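Histone-lysine N-methyltransferase family member SUVH9 (Arabidopsis thaliana, PDB 4NJ5) acts in gene silencing without detectable methyltransferase activity, and may bind methylated DNA and recruit RNA polymerase V to chromatin in RNA-directed DNA methylation. Local coordinates at residues A[308-312]-A[313-317]; A[25-28]-A[29-33]. All coordinates share one frame; numbering follows the deposited sequence.

Starting from the N terminus, the chain runs through the long helix 8-35, and contact 2 (25-28 with 29-33) is one stretch of its second half, successive turns bonded i to i+4. Contact 1 (308-312 with 313-317) comes much later, in the pre-SET region, where a loop rich in cysteine and glycine leads into helix 313-317. Both are local and in series, neither enclosing nor crossing the other. Though some 275 residues separate them in sequence, the centres of contact 1 and contact 2 are about 19 Å apart and their nearest atoms about 6 Å, without touching. The M32 side chain of contact 2 is about 10 Å from that of C308, so helix 8-35 runs near the zinc cluster.

Contact 1 (A[308-312]-A[313-317]); sequences CGSGC and LCEAK. With ZN (zinc ion), chain D; ZN (zinc ion), chain C; ZN (zinc ion), chain B.
The triangular three-zinc cluster of the pre-SET domain takes three of its cysteines from this turn, where C312 is the N-cap of helix 313-317. C312 SG binds the zinc ion of chain D at 2.4 Å and also accepts a weak capping bond from E315 N; it reaches both because it stands between the backbone N and the carbonyl carbon (chi1 88°). C308 SG bridges the zinc ions of chains D and C, 2.3 Å from each, while C314 SG binds that of chain B, so the first turn of the helix is anchored to the metals. C302, C304, C340, C344, C346 and C350 complete the three sites. On the backbone, A316 N donates to C312 O at 3.2 Å. E315 reaches back to the loop with an extended chain: with CG anti to its own N (chi1 176°), OE2 accepts from G311 N at 2.8 Å, the donor lying well above the carboxylate plane. A water also donates to OE2 and has a weak bond to S310 OG. Around the turn, R351 NH2 hydrogen-bonds to G309 O, L313 packs on the loop at S300, E315 on that at I322, and K317 on that at N479.

Contact 2 (A[25-28]-A[29-33]); sequences SLRM and FLMME
Four backbone bonds of 2.9 Å join the two segments, each running from residue i+4 back to i as in any alpha helix: F29 N to S25 O, L30 N to L26 O, M31 N to R27 O and M32 N to M28 O. The apolar contacts span three or four residues. L26 CD2 meets L30 CG at 4.1 Å, the two leucines crossing obliquely, and it also comes within 4.4 Å of F29 CD2, oblique to the ring. One face of that ring carries E33 CG, 3.5 Å above the plane and offset toward the rim. Two methionines lay the base of the side chain on the preceding turn while the end leads away: M31 CG comes to 3.0 Å from R27 O, and M32 CG to 3.5 Å from M28 O. Among the polar groups, the R27 guanidinium has M31 SD 4.4 Å from NH1, a loose oblique approach, while its NH2 makes a salt bridge with D24; S25 OG hydrogen-bonds to M21 O and G425 N. Helix 46-60 packs against L26, R27, L30 and M31, while S25, M28 and F29 touch loops at W424, D325, T329 and L427.

Contact 1 (A[308-312]-A[313-317])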
ATOM      1  N   CYS A 308       2.907  17.065 -18.770  1.00 23.00           N
ATOM      2  CA  CYS A 308       4.259  16.582 -19.033  1.00 26.54           C
ATOM      3  C   CYS A 308       4.248  15.157 -19.558  1.00 22.77           C
ATOM      4  O   CYS A 308       3.645  14.270 -18.963  1.00 22.06           O
ATOM      5  CB  CYS A 308       5.139  16.666 -17.782  1.00 28.75           C
ATOM      6  SG  CYS A 308       5.663  18.336 -17.342  1.00 25.26           S
ATOM      7  N   GLY A 309       4.912  14.953 -20.687  1.00 23.62           N
ATOM      8  CA  GLY A 309       5.120  13.628 -21.233  1.00 23.70           C
ATOM      9  C   GLY A 309       6.593  13.279 -21.158  1.00 23.94           C
ATOM     10  O   GLY A 309       7.117  13.010 -20.080  1.00 22.76           O
ATOM     11  N   SER A 310       7.267  13.304 -22.305  1.00 31.68           N
ATOM     12  CA  SER A 310       8.691  12.984 -22.375  1.00 34.88           C
ATOM     13  C   SER A 310       9.477  14.052 -23.129  1.00 36.18           C
ATOM     14  O   SER A 310       8.976  14.647 -24.081  1.00 39.54           O
ATOM     15  CB  SER A 310       8.902  11.631 -23.059  1.00 47.41           C
ATOM     16  OG  SER A 310       8.565  10.556 -22.200  1.00 51.40           O
ATOM     17  N   GLY A 311      10.710  14.288 -22.697  1.00 37.09           N
ATOM     18  CA  GLY A 311      11.619  15.161 -23.418  1.00 36.82           C
ATOM     19  C   GLY A 311      11.452  16.649 -23.175  1.00 37.42           C
ATOM     20  O   GLY A 311      11.952  17.465 -23.950  1.00 42.31           O
ATOM     21  N   CYS A 312      10.753  17.018 -22.106  1.00 26.51           N
ATOM     22  CA  CYS A 312      10.609  18.432 -21.779  1.00 26.75           C
ATOM     23  C   CYS A 312      11.698  18.894 -20.812  1.00 26.48           C
ATOM     24  O   CYS A 312      12.491  18.090 -20.318  1.00 26.04           O
ATOM     25  CB  CYS A 312       9.220  18.731 -21.213  1.00 26.02           C
ATOM     26  SG  CYS A 312       9.056  18.526 -19.426  1.00 26.15           S
ATOM     27  N   LEU A 313      11.728  20.200 -20.558  1.00 38.45           N
ATOM     28  CA  LEU A 313      12.734  20.818 -19.697  1.00 36.74           C
ATOM     29  C   LEU A 313      12.698  20.269 -18.273  1.00 36.00           C
ATOM     30  O   LEU A 313      13.743  19.968 -17.686  1.00 25.41           O
ATOM     31  CB  LEU A 313      12.544  22.338 -19.682  1.00 39.86           C
ATOM     32  CG  LEU A 313      12.895  23.100 -18.399  1.00 43.37           C
ATOM     33  CD1 LEU A 313      14.400  23.197 -18.199  1.00 47.19           C
ATOM     34  CD2 LEU A 313      12.259  24.483 -18.397  1.00 45.05           C
ATOM     35  N   CYS A 314      11.496  20.140 -17.721  1.00 24.56           N
ATOM     36  CA  CYS A 314      11.336  19.638 -16.364  1.00 23.31           C
ATOM     37  C   CYS A 314      11.818  18.200 -16.211  1.00 22.80           C
ATOM     38  O   CYS A 314      12.280  17.806 -15.137  1.00 22.15           O
ATOM     39  CB  CYS A 314       9.889  19.790 -15.904  1.00 22.63           C
ATOM     40  SG  CYS A 314       9.436  21.510 -15.594  1.00 23.22           S
ATOM     41  N   GLU A 315      11.730  17.416 -17.281  1.00 23.17           N
ATOM     42  CA  GLU A 315      12.315  16.078 -17.257  1.00 29.80           C
ATOM     43  C   GLU A 315      13.838  16.162 -17.175  1.00 29.43           C
ATOM     44  O   GLU A 315      14.474  15.403 -16.452  1.00 23.82           O
ATOM     45  CB  GLU A 315      11.884  15.260 -18.476  1.00 29.13           C
ATOM     46  CG  GLU A 315      12.542  13.892 -18.535  1.00 28.43           C
ATOM     47  CD  GLU A 315      11.904  12.959 -19.546  1.00 32.09           C
ATOM     48  OE1 GLU A 315      11.057  12.134 -19.140  1.00 32.52           O
ATOM     49  OE2 GLU A 315      12.259  13.041 -20.742  1.00 32.81           O
ATOM     50  N   ALA A 316      14.410  17.100 -17.923  1.00 24.80           N
ATOM     51  CA  ALA A 316      15.849  17.331 -17.893  1.00 25.73           C
ATOM     52  C   ALA A 316      16.285  17.744 -16.486  1.00 27.52           C
ATOM     53  O   ALA A 316      17.368  17.361 -16.029  1.00 31.51           O
ATOM     54  CB  ALA A 316      16.242  18.391 -18.900  1.00 27.09           C
ATOM     55  N   LYS A 317      15.447  18.528 -15.807  1.00 29.42           N
ATOM     56  CA  LYS A 317      15.730  18.960 -14.438  1.00 30.07           C
ATOM     57  C   LYS A 317      15.746  17.767 -13.487  1.00 28.97           C
ATOM     58  O   LYS A 317      16.422  17.790 -12.461  1.00 27.44           O
ATOM     59  CB  LYS A 317      14.701  20.002 -13.967  1.00 30.29           C
ATOM     60  CG  LYS A 317      14.634  21.266 -14.815  1.00 30.15           C
ATOM     61  CD  LYS A 317      13.533  22.226 -14.333  1.00 31.18           C
ATOM     62  CE  LYS A 317      13.920  22.913 -13.031  1.00 31.94           C
ATOM     63  NZ  LYS A 317      12.731  23.381 -12.265  1.00 32.22           N
TER
HETATM   64 ZN    ZN D 803       6.779  19.317 -19.094  1.00 36.20          ZN
HETATM   65 ZN    ZN C 802       4.168  19.467 -16.017  0.90 28.62          ZN
HETATM   66 ZN    ZN B 801       7.153  21.644 -15.804  1.00 32.13          ZN
HETATM   67  O   HOH W   1      11.766   9.940 -21.661  1.00 42.24           O

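Contact 2 (A[25-28]-A[29-33])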
ATOM      1  N   SER A  25       6.805  -2.680  -9.286  1.00 32.52           N
ATOM      2  CA  SER A  25       7.692  -1.938 -10.181  1.00 31.15           C
ATOM      3  C   SER A  25       7.494  -2.360 -11.635  1.00 31.72           C
ATOM      4  O   SER A  25       7.432  -1.518 -12.535  1.00 33.34           O
ATOM      5  CB  SER A  25       9.155  -2.120  -9.784  1.00 21.95           C
ATOM      6  OG  SER A  25       9.389  -1.590  -8.495  1.00 21.79           O
ATOM      7  N   LEU A  26       7.393  -3.669 -11.854  1.00 22.60           N
ATOM      8  CA  LEU A  26       7.192  -4.217 -13.193  1.00 25.86           C
ATOM      9  C   LEU A  26       5.871  -3.735 -13.792  1.00 28.43           C
ATOM     10  O   LEU A  26       5.836  -3.263 -14.936  1.00 25.15           O
ATOM     11  CB  LEU A  26       7.220  -5.745 -13.154  1.00 25.88           C
ATOM     12  CG  LEU A  26       7.900  -6.497 -14.300  1.00 28.75           C
ATOM     13  CD1 LEU A  26       7.311  -7.897 -14.398  1.00 28.53           C
ATOM     14  CD2 LEU A  26       7.768  -5.767 -15.630  1.00 28.77           C
ATOM     15  N   ARG A  27       4.791  -3.870 -13.024  1.00 22.86           N
ATOM     16  CA  ARG A  27       3.496  -3.344 -13.444  1.00 27.59           C
ATOM     17  C   ARG A  27       3.628  -1.898 -13.892  1.00 25.11           C
ATOM     18  O   ARG A  27       3.240  -1.543 -15.009  1.00 26.71           O
ATOM     19  CB  ARG A  27       2.484  -3.404 -12.301  1.00 28.28           C
ATOM     20  CG  ARG A  27       1.663  -4.669 -12.220  1.00 26.16           C
ATOM     21  CD  ARG A  27       0.396  -4.426 -11.407  1.00 27.01           C
ATOM     22  NE  ARG A  27       0.652  -3.631 -10.206  1.00 26.66           N
ATOM     23  CZ  ARG A  27       0.294  -2.358 -10.056  1.00 26.37           C
ATOM     24  NH1 ARG A  27      -0.344  -1.726 -11.034  1.00 25.89           N
ATOM     25  NH2 ARG A  27       0.576  -1.717  -8.928  1.00 22.19           N
ATOM     26  N   MET A  28       4.188  -1.070 -13.013  1.00 23.34           N
ATOM     27  CA  MET A  28       4.328   0.351 -13.305  1.00 24.13           C
ATOM     28  C   MET A  28       5.136   0.589 -14.579  1.00 25.57           C
ATOM     29  O   MET A  28       4.841   1.503 -15.349  1.00 26.83           O
ATOM     30  CB  MET A  28       4.938   1.090 -12.111  1.00 23.35           C
ATOM     31  CG  MET A  28       3.989   1.198 -10.922  1.00 22.46           C
ATOM     32  SD  MET A  28       4.751   1.925  -9.460  1.00 25.24           S
ATOM     33  CE  MET A  28       5.204   3.542 -10.092  1.00 23.94           C
ATOM     34  N   PHE A  29       6.140  -0.251 -14.810  1.00 25.64           N
ATOM     35  CA  PHE A  29       6.960  -0.132 -16.009  1.00 27.22           C
ATOM     36  C   PHE A  29       6.170  -0.433 -17.279  1.00 28.68           C
ATOM     37  O   PHE A  29       6.283   0.287 -18.271  1.00 30.32           O
ATOM     38  CB  PHE A  29       8.175  -1.052 -15.935  1.00 27.23           C
ATOM     39  CG  PHE A  29       8.943  -1.137 -17.223  1.00 29.12           C
ATOM     40  CD1 PHE A  29       9.769  -0.096 -17.621  1.00 30.10           C
ATOM     41  CD2 PHE A  29       8.835  -2.254 -18.039  1.00 30.13           C
ATOM     42  CE1 PHE A  29      10.475  -0.165 -18.806  1.00 32.06           C
ATOM     43  CE2 PHE A  29       9.539  -2.331 -19.230  1.00 33.77           C
ATOM     44  CZ  PHE A  29      10.361  -1.285 -19.614  1.00 33.17           C
ATOM     45  N   LEU A  30       5.387  -1.508 -17.243  1.00 28.27           N
ATOM     46  CA  LEU A  30       4.542  -1.884 -18.371  1.00 29.74           C
ATOM     47  C   LEU A  30       3.535  -0.779 -18.675  1.00 30.51           C
ATOM     48  O   LEU A  30       3.242  -0.471 -19.853  1.00 32.54           O
ATOM     49  CB  LEU A  30       3.805  -3.184 -18.062  1.00 28.96           C
ATOM     50  CG  LEU A  30       4.722  -4.394 -17.921  1.00 28.96           C
ATOM     51  CD1 LEU A  30       3.944  -5.633 -17.510  1.00 29.04           C
ATOM     52  CD2 LEU A  30       5.464  -4.634 -19.232  1.00 30.87           C
ATOM     53  N   MET A  31       3.019  -0.172 -17.607  1.00 34.39           N
ATOM     54  CA  MET A  31       2.127   0.975 -17.747  1.00 35.09           C
ATOM     55  C   MET A  31       2.833   2.194 -18.358  1.00 37.13           C
ATOM     56  O   MET A  31       2.263   2.891 -19.197  1.00 39.86           O
ATOM     57  CB  MET A  31       1.470   1.328 -16.406  1.00 34.55           C
ATOM     58  CG  MET A  31       0.834   0.137 -15.704  1.00 36.02           C
ATOM     59  SD  MET A  31      -0.704   0.478 -14.836  1.00 58.72           S
ATOM     60  CE  MET A  31      -1.851  -0.116 -16.069  1.00 29.62           C
ATOM     61  N   MET A  32       4.069   2.462 -17.962  1.00 37.65           N
ATOM     62  CA  MET A  32       4.781   3.595 -18.549  1.00 40.32           C
ATOM     63  C   MET A  32       5.063   3.328 -20.025  1.00 38.39           C
ATOM     64  O   MET A  32       4.991   4.229 -20.858  1.00 38.96           O
ATOM     65  CB  MET A  32       6.078   3.887 -17.785  1.00 38.63           C
ATOM     66  CG  MET A  32       5.868   4.630 -16.470  1.00 40.49           C
ATOM     67  SD  MET A  32       5.155   6.270 -16.733  1.00 43.35           S
ATOM     68  CE  MET A  32       6.526   7.107 -17.528  1.00 32.91           C
ATOM     69  N   GLU A  33       5.356   2.074 -20.350  1.00 36.96           N
ATOM     70  CA  GLU A  33       5.684   1.713 -21.723  1.00 43.37           C
ATOM     71  C   GLU A  33       4.480   1.870 -22.635  1.00 46.75           C
ATOM     72  O   GLU A  33       4.589   2.428 -23.730  1.00 40.89           O
ATOM     73  CB  GLU A  33       6.255   0.291 -21.805  1.00 42.22           C
ATOM     74  CG  GLU A  33       7.684   0.153 -21.276  1.00 42.43           C
ATOM     75  CD  GLU A  33       8.677   1.085 -21.963  1.00 45.11           C
ATOM     76  OE1 GLU A  33       9.326   0.657 -22.943  1.00 45.57           O
ATOM     77  OE2 GLU A  33       8.819   2.243 -21.512  1.00 46.49           O
TER